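Local coordinates for protein nitrophorin Cim l NP (Cimex lectularius, PDB 2IMQ) that uses a bound heme b to deliver nitric oxide to the victim while feeding, causing vasodilation, at residues L7-S13 with P37-A43; T144-Y150 with A204-F210; D164-W168 with F278-L282. The contacts are given in a common frame with arbitrary orientation. Numbering follows the deposited sequence.

Interaction 1. Residues L7-S13 with P37-A43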
loop_
_atom_site.group_PDB
_atom_site.type_symbol
_atom_site.label_atom_id
_atom_site.label_comp_id
_atom_site.label_asym_id
_atom_site.label_seq_id
_atom_site.Cartn_x
_atom_site.Cartn_y
_atom_site.Cartn_z
ATOM N N LEU A 7 2.122 8.208 17.406
ATOM C CA LEU A 7 2.907 8.471 16.254
ATOM C C LEU A 7 1.968 8.545 15.062
ATOM O O LEU A 7 0.865 7.943 15.067
ATOM C CB LEU A 7 3.968 7.378 16.052
ATOM C CG LEU A 7 5.043 7.230 17.139
ATOM C CD1 LEU A 7 5.812 5.967 17.001
ATOM C CD2 LEU A 7 5.952 8.434 17.111
ATOM N N SER A 8 2.413 9.242 14.029
ATOM C CA SER A 8 1.682 9.280 12.744
ATOM C C SER A 8 2.408 8.526 11.646
ATOM O O SER A 8 3.624 8.474 11.604
ATOM C CB SER A 8 1.433 10.700 12.306
ATOM O OG SER A 8 2.620 11.393 12.149
ATOM N N VAL A 9 1.615 7.891 10.797
ATOM C CA VAL A 9 2.113 7.063 9.724
ATOM C C VAL A 9 1.369 7.483 8.486
ATOM O O VAL A 9 0.140 7.625 8.526
ATOM C CB VAL A 9 1.816 5.533 9.967
ATOM C CG1 VAL A 9 2.324 4.662 8.796
ATOM C CG2 VAL A 9 2.374 5.107 11.292
ATOM N N HIS A 10 2.113 7.737 7.406
ATOM C CA HIS A 10 1.536 7.896 6.056
ATOM C C HIS A 10 1.950 6.712 5.225
ATOM O O HIS A 10 3.111 6.310 5.251
ATOM C CB HIS A 10 2.053 9.177 5.373
ATOM C CG HIS A 10 1.513 10.448 5.959
ATOM N ND1 HIS A 10 1.637 11.672 5.323
ATOM C CD2 HIS A 10 0.845 10.680 7.116
ATOM C CE1 HIS A 10 1.075 12.599 6.081
ATOM N NE2 HIS A 10 0.603 12.031 7.180
ATOM N N THR A 11 1.003 6.166 4.498
ATOM C CA THR A 11 1.288 5.149 3.506
ATOM C C THR A 11 0.782 5.579 2.164
ATOM O O THR A 11 -0.270 6.225 2.062
ATOM C CB THR A 11 0.632 3.790 3.896
ATOM O OG1 THR A 11 -0.797 3.880 3.880
ATOM C CG2 THR A 11 1.062 3.354 5.288
ATOM N N VAL A 12 1.504 5.213 1.122
ATOM C CA VAL A 12 1.006 5.379 -0.214
ATOM C C VAL A 12 1.297 4.168 -1.032
ATOM O O VAL A 12 2.405 3.625 -0.954
ATOM C CB VAL A 12 1.542 6.701 -0.868
ATOM C CG1 VAL A 12 3.050 6.677 -1.062
ATOM C CG2 VAL A 12 0.864 6.992 -2.173
ATOM N N SER A 13 0.330 3.747 -1.823
ATOM C CA SER A 13 0.643 2.745 -2.776
ATOM C C SER A 13 0.090 3.104 -4.146
ATOM O O SER A 13 -0.915 3.868 -4.283
ATOM C CB SER A 13 0.168 1.401 -2.349
ATOM O OG SER A 13 -1.212 1.216 -2.554
ATOM N N PRO A 37 4.821 13.366 9.310
ATOM C CA PRO A 37 4.550 12.076 9.901
ATOM C C PRO A 37 5.791 11.421 10.388
ATOM O O PRO A 37 6.875 11.617 9.850
ATOM C CB PRO A 37 3.969 11.283 8.750
ATOM C CG PRO A 37 4.470 11.925 7.539
ATOM C CD PRO A 37 4.509 13.401 7.882
ATOM N N ASP A 38 5.664 10.581 11.402
ATOM C CA ASP A 38 6.806 9.861 11.939
ATOM C C ASP A 38 7.351 8.765 11.057
ATOM O O ASP A 38 8.559 8.557 10.983
ATOM C CB ASP A 38 6.440 9.333 13.316
ATOM C CG ASP A 38 6.035 10.430 14.242
ATOM O OD1 ASP A 38 6.924 11.269 14.590
ATOM O OD2 ASP A 38 4.841 10.595 14.585
ATOM N N VAL A 39 6.443 8.065 10.362
ATOM C CA VAL A 39 6.798 6.952 9.497
ATOM C C VAL A 39 6.100 7.147 8.152
ATOM O O VAL A 39 4.941 7.572 8.116
ATOM C CB VAL A 39 6.330 5.606 10.126
ATOM C CG1 VAL A 39 6.619 4.474 9.186
ATOM C CG2 VAL A 39 6.969 5.492 11.502
ATOM N N ILE A 40 6.831 6.873 7.090
ATOM C CA ILE A 40 6.234 6.876 5.738
ATOM C C ILE A 40 6.585 5.597 5.024
ATOM O O ILE A 40 7.747 5.159 5.027
ATOM C CB ILE A 40 6.812 8.055 4.903
ATOM C CG1 ILE A 40 6.494 9.418 5.518
ATOM C CG2 ILE A 40 6.270 8.041 3.513
ATOM C CD1 ILE A 40 7.250 10.588 4.852
ATOM N N ALA A 41 5.583 4.955 4.420
ATOM C CA ALA A 41 5.814 3.758 3.642
ATOM C C ALA A 41 5.270 3.978 2.224
ATOM O O ALA A 41 4.178 4.544 2.078
ATOM C CB ALA A 41 5.170 2.575 4.262
ATOM N N VAL A 42 6.049 3.566 1.250
ATOM C CA VAL A 42 5.725 3.677 -0.171
ATOM C C VAL A 42 5.766 2.323 -0.846
ATOM O O VAL A 42 6.801 1.669 -0.823
ATOM C CB VAL A 42 6.755 4.605 -0.884
ATOM C CG1 VAL A 42 6.392 4.778 -2.359
ATOM C CG2 VAL A 42 6.825 5.979 -0.134
ATOM N N ALA A 43 4.673 1.899 -1.449
ATOM C CA ALA A 43 4.617 0.604 -2.104
ATOM C C ALA A 43 4.209 0.852 -3.558
ATOM O O ALA A 43 3.267 1.602 -3.866
ATOM C CB ALA A 43 3.611 -0.339 -1.451
#

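Interaction 2. Residues T144-Y150 with A204-F210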
loop_
_atom_site.group_PDB
_atom_site.type_symbol
_atom_site.label_atom_id
_atom_site.label_comp_id
_atom_site.label_asym_id
_atom_site.label_seq_id
_atom_site.Cartn_x
_atom_site.Cartn_y
_atom_site.Cartn_z
ATOM N N THR A 144 -3.867 -20.096 -1.555
ATOM C CA THR A 144 -5.240 -19.846 -1.183
ATOM C C THR A 144 -6.255 -20.409 -2.176
ATOM O O THR A 144 -7.445 -20.404 -1.912
ATOM C CB THR A 144 -5.458 -18.311 -1.039
ATOM O OG1 THR A 144 -5.365 -17.676 -2.310
ATOM C CG2 THR A 144 -4.412 -17.662 -0.128
ATOM N N ASN A 145 -5.805 -20.771 -3.362
ATOM C CA ASN A 145 -6.702 -21.045 -4.493
ATOM C C ASN A 145 -7.649 -19.895 -4.806
ATOM O O ASN A 145 -8.728 -20.130 -5.341
ATOM C CB ASN A 145 -7.451 -22.372 -4.385
ATOM C CG ASN A 145 -7.881 -22.913 -5.773
ATOM O OD1 ASN A 145 -8.916 -23.619 -5.899
ATOM N ND2 ASN A 145 -7.106 -22.644 -6.768
ATOM N N THR A 146 -7.202 -18.698 -4.529
ATOM C CA THR A 146 -7.859 -17.478 -4.971
ATOM C C THR A 146 -6.886 -16.606 -5.716
ATOM O O THR A 146 -5.686 -16.820 -5.726
ATOM C CB THR A 146 -8.401 -16.649 -3.844
ATOM O OG1 THR A 146 -7.345 -15.891 -3.197
ATOM C CG2 THR A 146 -9.151 -17.483 -2.849
ATOM N N LYS A 147 -7.399 -15.540 -6.324
ATOM C CA LYS A 147 -6.595 -14.601 -7.043
ATOM C C LYS A 147 -6.081 -13.482 -6.152
ATOM O O LYS A 147 -5.389 -12.600 -6.627
ATOM C CB LYS A 147 -7.377 -13.981 -8.178
ATOM C CG LYS A 147 -8.446 -12.986 -7.730
ATOM C CD LYS A 147 -9.299 -12.426 -8.849
ATOM C CE LYS A 147 -10.395 -11.567 -8.265
ATOM N NZ LYS A 147 -10.049 -10.188 -8.382
ATOM N N TYR A 148 -6.463 -13.492 -4.880
ATOM C CA TYR A 148 -6.174 -12.336 -4.021
ATOM C C TYR A 148 -4.706 -12.401 -3.544
ATOM O O TYR A 148 -4.143 -13.447 -3.300
ATOM C CB TYR A 148 -7.139 -12.292 -2.856
ATOM C CG TYR A 148 -8.599 -12.298 -3.289
ATOM C CD1 TYR A 148 -9.463 -13.326 -2.927
ATOM C CD2 TYR A 148 -9.090 -11.337 -4.132
ATOM C CE1 TYR A 148 -10.775 -13.361 -3.361
ATOM C CE2 TYR A 148 -10.403 -11.381 -4.591
ATOM C CZ TYR A 148 -11.240 -12.362 -4.193
ATOM O OH TYR A 148 -12.506 -12.392 -4.683
ATOM N N ALA A 149 -4.120 -11.211 -3.356
ATOM C CA ALA A 149 -2.723 -11.072 -3.003
ATOM C C ALA A 149 -2.522 -11.199 -1.490
ATOM O O ALA A 149 -2.053 -10.298 -0.805
ATOM C CB ALA A 149 -2.161 -9.785 -3.550
ATOM N N TYR A 150 -2.881 -12.359 -0.983
ATOM C CA TYR A 150 -2.695 -12.729 0.397
ATOM C C TYR A 150 -1.840 -14.007 0.471
ATOM O O TYR A 150 -2.007 -14.924 -0.342
ATOM C CB TYR A 150 -4.013 -13.023 1.102
ATOM C CG TYR A 150 -3.865 -13.329 2.574
ATOM C CD1 TYR A 150 -3.765 -12.316 3.467
ATOM C CD2 TYR A 150 -3.828 -14.635 3.044
ATOM C CE1 TYR A 150 -3.600 -12.571 4.806
ATOM C CE2 TYR A 150 -3.680 -14.905 4.366
ATOM C CZ TYR A 150 -3.596 -13.876 5.271
ATOM O OH TYR A 150 -3.409 -14.121 6.623
ATOM N N ALA A 204 -12.904 -12.181 0.188
ATOM C CA ALA A 204 -11.622 -12.659 0.652
ATOM C C ALA A 204 -11.646 -12.922 2.150
ATOM O O ALA A 204 -11.212 -13.976 2.600
ATOM C CB ALA A 204 -10.551 -11.660 0.274
ATOM N N LYS A 205 -12.215 -11.991 2.912
ATOM C CA LYS A 205 -12.308 -12.203 4.346
ATOM C C LYS A 205 -13.207 -13.361 4.747
ATOM O O LYS A 205 -12.878 -14.067 5.695
ATOM C CB LYS A 205 -12.752 -10.938 5.066
ATOM C CG LYS A 205 -11.772 -9.829 4.963
ATOM C CD LYS A 205 -12.368 -8.562 5.484
ATOM C CE LYS A 205 -11.343 -7.680 5.960
ATOM N NZ LYS A 205 -12.050 -6.510 6.664
ATOM N N GLU A 206 -14.276 -13.597 4.014
ATOM C CA GLU A 206 -15.141 -14.756 4.261
ATOM C C GLU A 206 -14.361 -16.055 4.096
ATOM O O GLU A 206 -14.641 -17.052 4.785
ATOM C CB GLU A 206 -16.264 -14.779 3.269
ATOM C CG GLU A 206 -17.355 -13.792 3.551
ATOM C CD GLU A 206 -18.416 -13.738 2.459
ATOM O OE1 GLU A 206 -19.230 -12.774 2.494
ATOM O OE2 GLU A 206 -18.437 -14.610 1.551
ATOM N N GLN A 207 -13.401 -16.030 3.173
ATOM C CA GLN A 207 -12.477 -17.155 2.896
ATOM C C GLN A 207 -11.277 -17.150 3.808
ATOM O O GLN A 207 -10.324 -17.882 3.602
ATOM C CB GLN A 207 -11.956 -17.146 1.456
ATOM C CG GLN A 207 -12.954 -17.554 0.407
ATOM C CD GLN A 207 -12.347 -17.946 -0.932
ATOM O OE1 GLN A 207 -11.608 -18.967 -1.068
ATOM N NE2 GLN A 207 -12.662 -17.145 -1.942
ATOM N N LYS A 208 -11.301 -16.344 4.861
ATOM C CA LYS A 208 -10.240 -16.274 5.854
ATOM C C LYS A 208 -8.911 -15.703 5.368
ATOM O O LYS A 208 -7.818 -15.961 5.895
ATOM C CB LYS A 208 -10.080 -17.637 6.613
ATOM C CG LYS A 208 -11.394 -18.152 7.178
ATOM C CD LYS A 208 -12.049 -17.111 8.040
ATOM C CE LYS A 208 -13.170 -17.612 8.880
ATOM N NZ LYS A 208 -13.752 -16.484 9.665
ATOM N N LEU A 209 -9.028 -14.826 4.396
ATOM C CA LEU A 209 -7.880 -14.045 3.954
ATOM C C LEU A 209 -8.089 -12.646 4.560
ATOM O O LEU A 209 -9.211 -12.165 4.799
ATOM C CB LEU A 209 -7.853 -14.058 2.435
ATOM C CG LEU A 209 -7.979 -15.434 1.704
ATOM C CD1 LEU A 209 -7.879 -15.265 0.193
ATOM C CD2 LEU A 209 -6.972 -16.460 2.135
ATOM N N PHE A 210 -6.994 -12.011 4.899
ATOM C CA PHE A 210 -7.042 -10.666 5.463
ATOM C C PHE A 210 -7.894 -10.661 6.739
ATOM O O PHE A 210 -8.538 -9.639 7.042
ATOM C CB PHE A 210 -7.503 -9.606 4.440
ATOM C CG PHE A 210 -6.654 -9.525 3.212
ATOM C CD1 PHE A 210 -7.125 -9.993 1.982
ATOM C CD2 PHE A 210 -5.400 -8.986 3.263
ATOM C CE1 PHE A 210 -6.302 -9.910 0.881
ATOM C CE2 PHE A 210 -4.627 -8.910 2.146
ATOM C CZ PHE A 210 -5.064 -9.383 0.985
HETATM O O HOH W 1 -9.006 -19.403 0.409
HETATM O O HOH W 2 -11.025 -20.540 -3.658
HETATM O O HOH W 3 -6.204 -14.260 7.180
#

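Interaction 3. Residues D164-W168 with F278-L282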
loop_
_atom_site.group_PDB
_atom_site.type_symbol
_atom_site.label_atom_id
_atom_site.label_comp_id
_atom_site.label_asym_id
_atom_site.label_seq_id
_atom_site.Cartn_x
_atom_site.Cartn_y
_atom_site.Cartn_z
ATOM N N ASP A 164 2.857 -4.986 16.902
ATOM C CA ASP A 164 1.935 -4.041 17.521
ATOM C C ASP A 164 1.124 -3.245 16.478
ATOM O O ASP A 164 -0.052 -3.002 16.656
ATOM C CB ASP A 164 2.683 -3.035 18.383
ATOM C CG ASP A 164 3.303 -3.680 19.578
ATOM O OD1 ASP A 164 4.504 -4.057 19.498
ATOM O OD2 ASP A 164 2.609 -3.941 20.583
ATOM N N PHE A 165 1.792 -2.794 15.426
ATOM C CA PHE A 165 1.134 -1.994 14.338
ATOM C C PHE A 165 1.471 -2.599 12.990
ATOM O O PHE A 165 2.653 -2.752 12.653
ATOM C CB PHE A 165 1.653 -0.553 14.391
ATOM C CG PHE A 165 1.555 0.085 15.766
ATOM C CD1 PHE A 165 2.679 0.351 16.494
ATOM C CD2 PHE A 165 0.339 0.440 16.288
ATOM C CE1 PHE A 165 2.557 0.966 17.757
ATOM C CE2 PHE A 165 0.200 1.055 17.510
ATOM C CZ PHE A 165 1.331 1.293 18.254
ATOM N N LEU A 166 0.427 -2.931 12.240
ATOM C CA LEU A 166 0.574 -3.576 10.957
ATOM C C LEU A 166 -0.182 -2.856 9.892
ATOM O O LEU A 166 -1.331 -2.449 10.080
ATOM C CB LEU A 166 0.106 -5.013 10.985
ATOM C CG LEU A 166 0.854 -5.889 12.010
ATOM C CD1 LEU A 166 0.024 -5.987 13.160
ATOM C CD2 LEU A 166 1.223 -7.203 11.395
ATOM N N PHE A 167 0.470 -2.702 8.768
ATOM C CA PHE A 167 -0.123 -2.080 7.557
ATOM C C PHE A 167 0.149 -2.954 6.352
ATOM O O PHE A 167 1.234 -3.491 6.209
ATOM C CB PHE A 167 0.494 -0.685 7.367
ATOM C CG PHE A 167 0.267 0.202 8.574
ATOM C CD1 PHE A 167 1.199 0.269 9.603
ATOM C CD2 PHE A 167 -0.912 0.915 8.715
ATOM C CE1 PHE A 167 0.930 1.047 10.729
ATOM C CE2 PHE A 167 -1.178 1.679 9.843
ATOM C CZ PHE A 167 -0.237 1.726 10.852
ATOM N N TRP A 168 -0.830 -3.072 5.478
ATOM C CA TRP A 168 -0.681 -3.841 4.274
ATOM C C TRP A 168 -1.197 -2.914 3.190
ATOM O O TRP A 168 -2.353 -2.482 3.201
ATOM C CB TRP A 168 -1.552 -5.091 4.340
ATOM C CG TRP A 168 -1.278 -6.153 3.316
ATOM C CD1 TRP A 168 -1.034 -6.018 2.006
ATOM C CD2 TRP A 168 -1.178 -7.531 3.590
ATOM N NE1 TRP A 168 -0.815 -7.239 1.415
ATOM C CE2 TRP A 168 -0.904 -8.193 2.384
ATOM C CE3 TRP A 168 -1.337 -8.306 4.759
ATOM C CZ2 TRP A 168 -0.751 -9.543 2.318
ATOM C CZ3 TRP A 168 -1.183 -9.669 4.663
ATOM C CH2 TRP A 168 -0.889 -10.256 3.464
ATOM N N PHE A 278 -2.535 7.766 9.315
ATOM C CA PHE A 278 -2.983 7.145 10.573
ATOM C C PHE A 278 -2.316 7.795 11.749
ATOM O O PHE A 278 -1.186 8.254 11.639
ATOM C CB PHE A 278 -2.567 5.674 10.605
ATOM C CG PHE A 278 -3.052 4.877 9.439
ATOM C CD1 PHE A 278 -2.264 4.755 8.307
ATOM C CD2 PHE A 278 -4.233 4.173 9.520
ATOM C CE1 PHE A 278 -2.697 3.981 7.233
ATOM C CE2 PHE A 278 -4.637 3.354 8.411
ATOM C CZ PHE A 278 -3.866 3.327 7.290
ATOM N N ARG A 279 -2.991 7.694 12.876
ATOM C CA ARG A 279 -2.387 7.999 14.166
ATOM C C ARG A 279 -2.451 6.728 15.013
ATOM O O ARG A 279 -3.520 6.156 15.166
ATOM C CB ARG A 279 -3.137 9.106 14.829
ATOM C CG ARG A 279 -2.661 9.524 16.197
ATOM C CD ARG A 279 -3.559 10.630 16.771
ATOM N NE ARG A 279 -3.571 11.797 15.901
ATOM C CZ ARG A 279 -4.634 12.548 15.636
ATOM N NH1 ARG A 279 -5.831 12.259 16.154
ATOM N NH2 ARG A 279 -4.506 13.597 14.826
ATOM N N VAL A 280 -1.296 6.260 15.471
ATOM C CA VAL A 280 -1.228 5.085 16.331
ATOM C C VAL A 280 -0.920 5.474 17.764
ATOM O O VAL A 280 -0.188 6.442 17.992
ATOM C CB VAL A 280 -0.220 4.035 15.791
ATOM C CG1 VAL A 280 -0.491 3.743 14.323
ATOM C CG2 VAL A 280 1.184 4.425 15.977
ATOM N N THR A 281 -1.521 4.753 18.706
ATOM C CA THR A 281 -1.346 5.035 20.152
ATOM C C THR A 281 -0.478 3.948 20.727
ATOM O O THR A 281 -0.815 2.771 20.706
ATOM C CB THR A 281 -2.716 5.101 20.831
ATOM O OG1 THR A 281 -3.475 6.147 20.220
ATOM C CG2 THR A 281 -2.605 5.475 22.313
ATOM N N LEU A 282 0.693 4.317 21.212
ATOM C CA LEU A 282 1.657 3.332 21.712
ATOM C C LEU A 282 1.240 2.682 23.032
ATOM O O LEU A 282 1.648 1.558 23.346
ATOM C CB LEU A 282 2.998 3.989 21.941
ATOM C CG LEU A 282 3.824 4.297 20.698
ATOM C CD1 LEU A 282 3.113 5.202 19.764
ATOM C CD2 LEU A 282 5.207 4.898 21.052
ATOM O OXT LEU A 282 0.489 3.275 23.804
#

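Interaction 1. Residues L7-S13 with P37-A43
Start at the side chains where strand 39-43 begins. Ser8, in the p rotamer, puts OG 3.2 Å from Asp38 N and accepts its hydrogen bond, while Asp38, with chi1 in m, turns back so that OD2 takes the hydrogen of Ser8 N at 2.8 Å; OD1 goes to His94. His10 is also m: Pro37 CG stands over the face of its ring, 3.6 Å from the centroid, a CH-pi contact, and its ND1 is tied to Leu29 O. Val12 in p brings CG1 to 3.9 Å from CG2 of Val42, which is in t. The parallel ladder runs regularly, from Val39 N to Ser8 O (3.1 Å) through to Ala43 N to Val12 O (2.9 Å). Val9, Val39, Thr11 and Ala41 share one face and meet Phe131 or Ile169 of the opposing sheet; Val42, on the other, approaches the heme. Strand 6-17 lies between strands 39-46 and 274-281, and helix 26-29 belongs to the beta-alpha-beta connection joining the parallel pair.

Interaction 2. Residues T144-Y150 with A204-F210
Neither backbone is extended against the other here. Residues 204-206 are the last turn of a helix that ends in a Schellman motif: Leu209 N bonds to Ala204 O at 3.0 Å and Lys208 N to Lys205 O at 2.9 Å, with Lys208 at positive phi as the C-prime residue. Facing it, 144-150 is an irregular loop. Thr146 OG1 accepts from Tyr148 N at 3.1 Å, forming an ST turn, and donates to Thr144 OG1 at 2.8 Å; Ala149 then centres an inverse gamma turn.

Leu209, whose N closes the Schellman motif, fills the space between the segments. Its CD2 lies 3.6 Å from Thr144 CG2 and 3.7 Å from Tyr150 CD2, while its CD1 is 3.5 Å from Thr146 OG1. Tyr148 offers a ring face to Ala204, whose CB is 4.1 Å from the ring centroid. Tyr150 lies flat over the backbone, with Leu209 CA 4.2 Å from its centroid, and points its edge at the face of Phe210 in a T-shaped pair, centroids 5.0 Å apart. No direct hydrogen bond crosses. Water does that work: one molecule joins Thr144 O to Gln207 OE1 (3.0 Å each), a second links Asn145 O to the same OE1, and a third donates to Lys208 O (2.7 Å) and weakly to Tyr150 OH (2.9 Å), which also bonds Asp155.

This is a Schellman-capped helix end whose C-double-prime residue, the apolar Leu209, is buried against a loop, joining helix 201-206 to the connection between strands 127-135 and 165-169, away from the heme.

Interaction 3. Residues D164-W168 with F278-L282
Phe165 gives up 80 Å² to this contact, Phe167 66 Å² and Val280 55 Å², and these three explain most of it. The two strands belong to different sheets: their axes come no closer than 9.8 Å, at 156° between directions, so side chains must bridge the gap. On strand 165-168 the two phenylalanines alternate with Leu166 and Trp168, which face elsewhere, so that both rings reach the partner strand.

Phe165 lies with its ring face against Val280. Val280 CB is 3.5 Å from Phe165 CE2, and Val280 CG2 stands 3.9 Å from the ring centroid, almost on the normal, a clear CH-pi contact. The tip of the same ring runs on to the chain end, with Phe165 CZ 3.6 Å from Thr281 O and 4.0 Å from Leu282 CA.

Phe167 meets Val280 at its rim, CZ to CG1 of Val280 at 4.0 Å, so the valine is touched by both rings. The edge of Phe167 also turns toward the face of Phe278: the centroids are 4.8 Å apart, the planes at 54°, and Phe167 CE2 is 3.6 Å from Phe278 CD1. Beside them, on the neighbouring strand 127-135, Phe129 meets the Phe165 ring and Phe131 that of Phe167, while Ile255 touches Phe165, Phe278 and Val280.

No hydrogen bond links the segments. Between the sheets of this DNase I-like beta-sandwich the contact rests on apolar and aromatic side chains, so its stability is likely to come chiefly from burying apolar surface, with CH-pi and edge-to-face contacts setting the geometry.

Interactions 1 and 3 share a sheet, since strands 6-17 and 274-281 are neighbours in it: their centres are about 10 Å apart, Leu7 O is 2.8 Å from Val280 N, and Val9 O is 2.8 Å from Phe278 N. Interaction 3 then crosses to the second sheet, and the far side of that sheet leads to interaction 2, where Trp168 CH2 lies 3.5 Å from Tyr150 CD1. Interactions 1 and 2 do not touch; their centres are about 25 Å apart, on opposite sides of the chain's centre. Of the three, interaction 1 is the one at the heme: the Val42 side chain is about 4 Å from the cofactor and about 9 Å from that of Cys60, the proximal iron ligand.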